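Local coordinates for chaperonin-like RBCX protein 1, chloroplastic (Arabidopsis thaliana, PDB 4GR2) that acts as a homodimeric chaperone in the assembly of Rubisco in the chloroplast, at residues 29-32 with 33-37; 48-52 with 53-57. The protein carries 2 engineered substitutions. All coordinates share one frame; numbering follows the deposited sequence.

Interaction 1 of 2, residues 29-32 with 33-37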
ATOM      1  N   ARG B  29     -16.478   1.526   4.870  1.00 50.33           N
ATOM      2  CA  ARG B  29     -16.859   2.928   4.961  1.00 55.11           C
ATOM      3  C   ARG B  29     -18.092   3.174   4.076  1.00 61.18           C
ATOM      4  O   ARG B  29     -19.010   3.925   4.444  1.00 60.91           O
ATOM      5  CB  ARG B  29     -15.684   3.839   4.606  1.00 60.55           C
ATOM      6  CG  ARG B  29     -15.671   5.148   5.387  1.00 69.86           C
ATOM      7  CD  ARG B  29     -14.381   5.923   5.172  1.00 76.89           C
ATOM      8  NE  ARG B  29     -14.603   7.371   5.180  1.00 91.42           N
ATOM      9  CZ  ARG B  29     -14.793   8.113   4.085  1.00 91.73           C
ATOM     10  NH1 ARG B  29     -14.793   7.548   2.883  1.00 92.13           N
ATOM     11  NH2 ARG B  29     -14.983   9.424   4.188  1.00 88.71           N
ATOM     12  N   ILE B  30     -18.119   2.504   2.926  1.00 53.64           N
ATOM     13  CA  ILE B  30     -19.262   2.549   2.023  1.00 58.89           C
ATOM     14  C   ILE B  30     -20.532   2.013   2.720  1.00 63.44           C
ATOM     15  O   ILE B  30     -21.494   2.759   2.933  1.00 68.09           O
ATOM     16  CB  ILE B  30     -18.966   1.748   0.724  1.00 60.62           C
ATOM     17  CG1 ILE B  30     -17.931   2.481  -0.144  1.00 50.98           C
ATOM     18  CG2 ILE B  30     -20.251   1.446  -0.054  1.00 54.33           C
ATOM     19  CD1 ILE B  30     -17.635   1.752  -1.453  1.00 54.59           C
ATOM     20  N   VAL B  31     -20.514   0.734   3.095  1.00 55.12           N
ATOM     21  CA  VAL B  31     -21.647   0.106   3.771  1.00 53.06           C
ATOM     22  C   VAL B  31     -22.080   0.889   5.024  1.00 62.99           C
ATOM     23  O   VAL B  31     -23.271   0.969   5.333  1.00 62.02           O
ATOM     24  CB  VAL B  31     -21.343  -1.385   4.113  1.00 52.69           C
ATOM     25  CG1 VAL B  31     -22.467  -2.019   4.944  1.00 51.45           C
ATOM     26  CG2 VAL B  31     -21.088  -2.190   2.830  1.00 52.02           C
ATOM     27  N   SER B  32     -21.125   1.492   5.723  1.00 58.69           N
ATOM     28  CA  SER B  32     -21.464   2.274   6.910  1.00 62.20           C
ATOM     29  C   SER B  32     -22.304   3.478   6.533  1.00 68.42           C
ATOM     30  O   SER B  32     -23.292   3.792   7.205  1.00 74.14           O
ATOM     31  CB  SER B  32     -20.217   2.730   7.667  1.00 62.39           C
ATOM     32  OG  SER B  32     -20.570   3.547   8.775  1.00 68.34           O
ATOM     33  N   ALA B  33     -21.912   4.143   5.450  1.00 69.00           N
ATOM     34  CA  ALA B  33     -22.622   5.328   4.973  1.00 69.89           C
ATOM     35  C   ALA B  33     -24.074   4.993   4.616  1.00 70.65           C
ATOM     36  O   ALA B  33     -25.005   5.669   5.055  1.00 70.60           O
ATOM     37  CB  ALA B  33     -21.898   5.925   3.776  1.00 65.28           C
ATOM     38  N   GLN B  34     -24.245   3.931   3.830  1.00 71.39           N
ATOM     39  CA  GLN B  34     -25.555   3.472   3.378  1.00 70.35           C
ATOM     40  C   GLN B  34     -26.494   3.159   4.531  1.00 79.53           C
ATOM     41  O   GLN B  34     -27.715   3.262   4.396  1.00 83.07           O
ATOM     42  CB  GLN B  34     -25.403   2.217   2.525  1.00 65.10           C
ATOM     43  CG  GLN B  34     -24.817   2.453   1.156  1.00 55.51           C
ATOM     44  CD  GLN B  34     -24.549   1.154   0.443  1.00 63.83           C
ATOM     45  OE1 GLN B  34     -25.065   0.101   0.829  1.00 69.47           O
ATOM     46  NE2 GLN B  34     -23.732   1.211  -0.597  1.00 67.31           N
ATOM     47  N   LEU B  35     -25.914   2.762   5.660  1.00 78.53           N
ATOM     48  CA  LEU B  35     -26.677   2.386   6.840  1.00 76.21           C
ATOM     49  C   LEU B  35     -27.216   3.590   7.607  1.00 82.17           C
ATOM     50  O   LEU B  35     -28.251   3.488   8.267  1.00 84.72           O
ATOM     51  CB  LEU B  35     -25.807   1.550   7.783  1.00 76.27           C
ATOM     52  CG  LEU B  35     -26.012   0.036   7.830  1.00 75.16           C
ATOM     53  CD1 LEU B  35     -25.861  -0.576   6.451  1.00 76.80           C
ATOM     54  CD2 LEU B  35     -25.038  -0.598   8.807  1.00 70.20           C
ATOM     55  N   GLU B  36     -26.522   4.723   7.527  1.00 82.25           N
ATOM     56  CA  GLU B  36     -26.796   5.832   8.443  1.00 86.57           C
ATOM     57  C   GLU B  36     -28.209   6.444   8.360  1.00 89.47           C
ATOM     58  O   GLU B  36     -28.652   7.110   9.298  1.00 95.06           O
ATOM     59  CB  GLU B  36     -25.707   6.907   8.371  1.00 83.48           C
ATOM     60  CG  GLU B  36     -25.675   7.797   9.607  1.00 83.55           C
ATOM     61  CD  GLU B  36     -24.554   8.814   9.585  1.00 92.99           C
ATOM     62  OE1 GLU B  36     -23.608   8.642   8.784  1.00 91.55           O
ATOM     63  OE2 GLU B  36     -24.624   9.782  10.373  1.00 91.71           O
ATOM     64  N   SER B  37     -28.924   6.209   7.263  1.00 90.79           N
ATOM     65  CA  SER B  37     -30.341   6.593   7.199  1.00 95.26           C
ATOM     66  C   SER B  37     -31.239   5.556   6.509  1.00 95.24           C
ATOM     67  O   SER B  37     -32.340   5.877   6.053  1.00 99.64           O
ATOM     68  CB  SER B  37     -30.517   7.982   6.570  1.00 97.21           C
ATOM     69  OG  SER B  37     -30.241   9.006   7.515  1.00 91.74           O
TER

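Interaction 2 of 2, residues 48-52 with 53-57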
ATOM      1  N   GLU B  48     -20.576   0.134  16.949  1.00 71.84           N
ATOM      2  CA  GLU B  48     -20.143  -0.503  18.191  1.00 70.10           C
ATOM      3  C   GLU B  48     -19.085  -1.591  17.930  1.00 69.05           C
ATOM      4  O   GLU B  48     -18.116  -1.718  18.685  1.00 70.72           O
ATOM      5  CB  GLU B  48     -21.347  -1.054  18.968  1.00 74.85           C
ATOM      6  CG  GLU B  48     -21.057  -1.354  20.434  1.00 81.92           C
ATOM      7  CD  GLU B  48     -22.110  -0.777  21.379  1.00 96.07           C
ATOM      8  OE1 GLU B  48     -23.307  -1.132  21.245  1.00 92.80           O
ATOM      9  OE2 GLU B  48     -21.736   0.037  22.259  1.00 91.23           O
ATOM     10  N   PHE B  49     -19.259  -2.352  16.848  1.00 60.86           N
ATOM     11  CA  PHE B  49     -18.335  -3.434  16.491  1.00 59.01           C
ATOM     12  C   PHE B  49     -16.952  -2.902  16.105  1.00 62.87           C
ATOM     13  O   PHE B  49     -15.923  -3.488  16.453  1.00 62.67           O
ATOM     14  CB  PHE B  49     -18.915  -4.274  15.343  1.00 51.86           C
ATOM     15  CG  PHE B  49     -18.129  -5.516  15.040  1.00 51.19           C
ATOM     16  CD1 PHE B  49     -18.350  -6.683  15.751  1.00 49.41           C
ATOM     17  CD2 PHE B  49     -17.165  -5.518  14.047  1.00 45.17           C
ATOM     18  CE1 PHE B  49     -17.623  -7.820  15.481  1.00 47.16           C
ATOM     19  CE2 PHE B  49     -16.448  -6.651  13.767  1.00 43.82           C
ATOM     20  CZ  PHE B  49     -16.667  -7.800  14.485  1.00 48.29           C
ATOM     21  N   LEU B  50     -16.942  -1.787  15.381  1.00 63.13           N
ATOM     22  CA  LEU B  50     -15.711  -1.167  14.904  1.00 63.80           C
ATOM     23  C   LEU B  50     -14.785  -0.720  16.044  1.00 65.92           C
ATOM     24  O   LEU B  50     -13.558  -0.779  15.908  1.00 66.01           O
ATOM     25  CB  LEU B  50     -16.042   0.015  13.986  1.00 60.12           C
ATOM     26  CG  LEU B  50     -16.117  -0.284  12.481  1.00 66.80           C
ATOM     27  CD1 LEU B  50     -16.844   0.827  11.747  1.00 64.87           C
ATOM     28  CD2 LEU B  50     -14.721  -0.516  11.869  1.00 61.63           C
ATOM     29  N   ASP B  51     -15.381  -0.277  17.153  1.00 68.51           N
ATOM     30  CA  ASP B  51     -14.645   0.119  18.362  1.00 67.16           C
ATOM     31  C   ASP B  51     -13.622  -0.912  18.807  1.00 68.55           C
ATOM     32  O   ASP B  51     -12.448  -0.611  18.991  1.00 75.74           O
ATOM     33  CB  ASP B  51     -15.617   0.307  19.521  1.00 71.95           C
ATOM     34  CG  ASP B  51     -16.135   1.710  19.622  1.00 79.23           C
ATOM     35  OD1 ASP B  51     -16.201   2.394  18.577  1.00 75.92           O
ATOM     36  OD2 ASP B  51     -16.465   2.129  20.753  1.00 85.47           O
ATOM     37  N   THR B  52     -14.090  -2.139  18.981  1.00 63.41           N
ATOM     38  CA  THR B  52     -13.277  -3.197  19.545  1.00 61.80           C
ATOM     39  C   THR B  52     -12.735  -4.145  18.488  1.00 60.91           C
ATOM     40  O   THR B  52     -12.121  -5.162  18.811  1.00 57.00           O
ATOM     41  CB  THR B  52     -14.101  -4.007  20.534  1.00 65.60           C
ATOM     42  OG1 THR B  52     -15.245  -4.536  19.852  1.00 68.28           O
ATOM     43  CG2 THR B  52     -14.566  -3.109  21.683  1.00 70.23           C
ATOM     44  N   ASN B  53     -12.974  -3.823  17.222  1.00 62.53           N
ATOM     45  CA  ASN B  53     -12.540  -4.697  16.140  1.00 61.69           C
ATOM     46  C   ASN B  53     -11.868  -3.925  15.030  1.00 63.93           C
ATOM     47  O   ASN B  53     -12.414  -2.950  14.519  1.00 67.39           O
ATOM     48  CB  ASN B  53     -13.709  -5.502  15.589  1.00 59.40           C
ATOM     49  CG  ASN B  53     -14.228  -6.494  16.583  1.00 52.30           C
ATOM     50  OD1 ASN B  53     -15.105  -6.177  17.384  1.00 56.70           O
ATOM     51  ND2 ASN B  53     -13.664  -7.694  16.572  1.00 44.87           N
ATOM     52  N   SER B  54     -10.679  -4.371  14.657  1.00 59.11           N
ATOM     53  CA  SER B  54      -9.861  -3.614  13.723  1.00 65.93           C
ATOM     54  C   SER B  54      -9.953  -4.056  12.274  1.00 49.11           C
ATOM     55  O   SER B  54      -9.690  -5.218  11.954  1.00 57.64           O
ATOM     56  CB  SER B  54      -8.420  -3.732  14.129  1.00 64.34           C
ATOM     57  OG  SER B  54      -7.898  -5.058  14.045  1.00 66.10           O
ATOM     58  N   VAL B  55     -10.288  -3.117  11.403  1.00 56.93           N
ATOM     59  CA  VAL B  55     -10.320  -3.383   9.958  1.00 58.44           C
ATOM     60  C   VAL B  55      -8.948  -3.733   9.342  1.00 62.15           C
ATOM     61  O   VAL B  55      -8.895  -4.106   8.169  1.00 53.81           O
ATOM     62  CB  VAL B  55     -10.877  -2.169   9.197  1.00 59.94           C
ATOM     63  CG1 VAL B  55     -12.315  -1.900   9.591  1.00 60.69           C
ATOM     64  CG2 VAL B  55     -10.019  -0.946   9.489  1.00 68.19           C
ATOM     65  N   SER B  56      -7.860  -3.634  10.126  1.00 60.58           N
ATOM     66  CA  SER B  56      -6.481  -3.742   9.594  1.00 49.96           C
ATOM     67  C   SER B  56      -6.086  -5.059   8.877  1.00 61.27           C
ATOM     68  O   SER B  56      -5.749  -5.035   7.684  1.00 59.41           O
ATOM     69  CB  SER B  56      -5.463  -3.335  10.652  1.00 61.63           C
ATOM     70  OG  SER B  56      -5.568  -1.937  10.904  1.00 63.79           O
ATOM     71  N   ASP B  57      -6.115  -6.200   9.569  1.00 66.85           N
ATOM     72  CA  ASP B  57      -6.229  -7.476   8.843  1.00 64.27           C
ATOM     73  C   ASP B  57      -7.717  -7.611   8.536  1.00 61.46           C
ATOM     74  O   ASP B  57      -8.488  -8.095   9.369  1.00 60.02           O
ATOM     75  CB  ASP B  57      -5.730  -8.677   9.669  1.00 64.75           C
ATOM     76  CG  ASP B  57      -5.872 -10.042   8.931  1.00 63.81           C
ATOM     77  OD1 ASP B  57      -6.555 -10.158   7.883  1.00 55.96           O
ATOM     78  OD2 ASP B  57      -5.299 -11.037   9.431  1.00 68.43           O
TER

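Interaction 1 of 2, residues 29-32 with 33-37
A chi1 of 174° at Val31 swings CG1 away from the backbone N and alongside Leu35 one helical turn on, and the two side chains point the same way. Leu35 itself holds a chi1 of -103°, away from a staggered rotamer, and places CD1 4.0 Å from Val31 CG1 and 3.2 Å from the carbonyl oxygen Val31 O. Ile30 and Gln34 repeat the i to i+4 pattern on the adjoining flank: the branch methyl Ile30 CG2 meets the amide nitrogen Gln34 NE2 at 3.5 Å, while the other end of that amide, OE1, accepts a hydrogen bond from Arg78 of helix 70-90.

In the backbone beneath, Ala33 N to Arg29 O and Gln34 N to Ile30 O are regular helical bonds, both 3.1 Å long, the second the straighter at 167° against 152°. One residue later Leu35 N is shared weakly between Val31 O and Ser32 O, and Glu36 N reaches Ser32 O in a weak bond of 3.4 Å.

Val31 also packs on Ile79 and Val82 of helix 70-90, and Leu35 on Ala42 and Tyr43 of helix 40-52. Apolar packing, helped by the Gln34 to Arg78 hydrogen bond, thus joins these residues to helix 70-90, and Leu35 adds helix 40-52, whereas the backbone bonds become weak toward Glu36.

Interaction 2 of 2, residues 48-52 with 53-57
Stacking dominates where Phe49 meets Asn53, as helix 40-52 passes into the loop. The Asn53 amide lies flat over one face of the phenyl ring, the two planes only 2° apart, with Asn53 CG 3.5 Å from Phe49 CZ. Phe49 gets its ring there by setting CG anti to the backbone N (chi1 -172°), while Asn53 swings its own CG beside its backbone N, so that the amide folds back over the ring.

Apolar contact is supplied by Leu50 and Val55, whose side chains meet at an angle, CD2 of the leucine standing 3.6 Å from CG1 of the valine across the turn. In the backbone, Asn53 N reaches Leu50 O at 3.4 Å in a weak hydrogen bond.

The ring of Phe49 also meets that of Phe61 on helix 58-68, the planes at about 70°, and packs on Thr64 and Leu65. With an alanine here, the Asn53 amide would probably lose the flat surface beneath it and Phe61 its ring partner, leaving a gap between the helices. The flat amide-ring stack, with Phe61 against the same ring, therefore limits how far the Asn53 side chain and the Phe49 ring can turn.

In the fold
Interactions 1 and 2 illustrate how an all-helical chain closes successive helices. The first lies toward the end of helix 11-35, the second where helix 40-52, the next along the chain, passes into a loop. Their centres are 16 Å apart and their nearest atoms about 5 Å, without touching. Helix 40-52 still ties them together: it receives Ser32 and Leu35 from residues 29-37 on Tyr43 and other side chains, and carries residues 48-52 further on. Beyond interaction 2 the loop leads to Asp57, at the N-cap position of helix 58-68, where its carboxylate makes weak bonds to backbone N atoms. Both sites fall within the RbcX family region, and neither is touched by the second subunit of the homodimer.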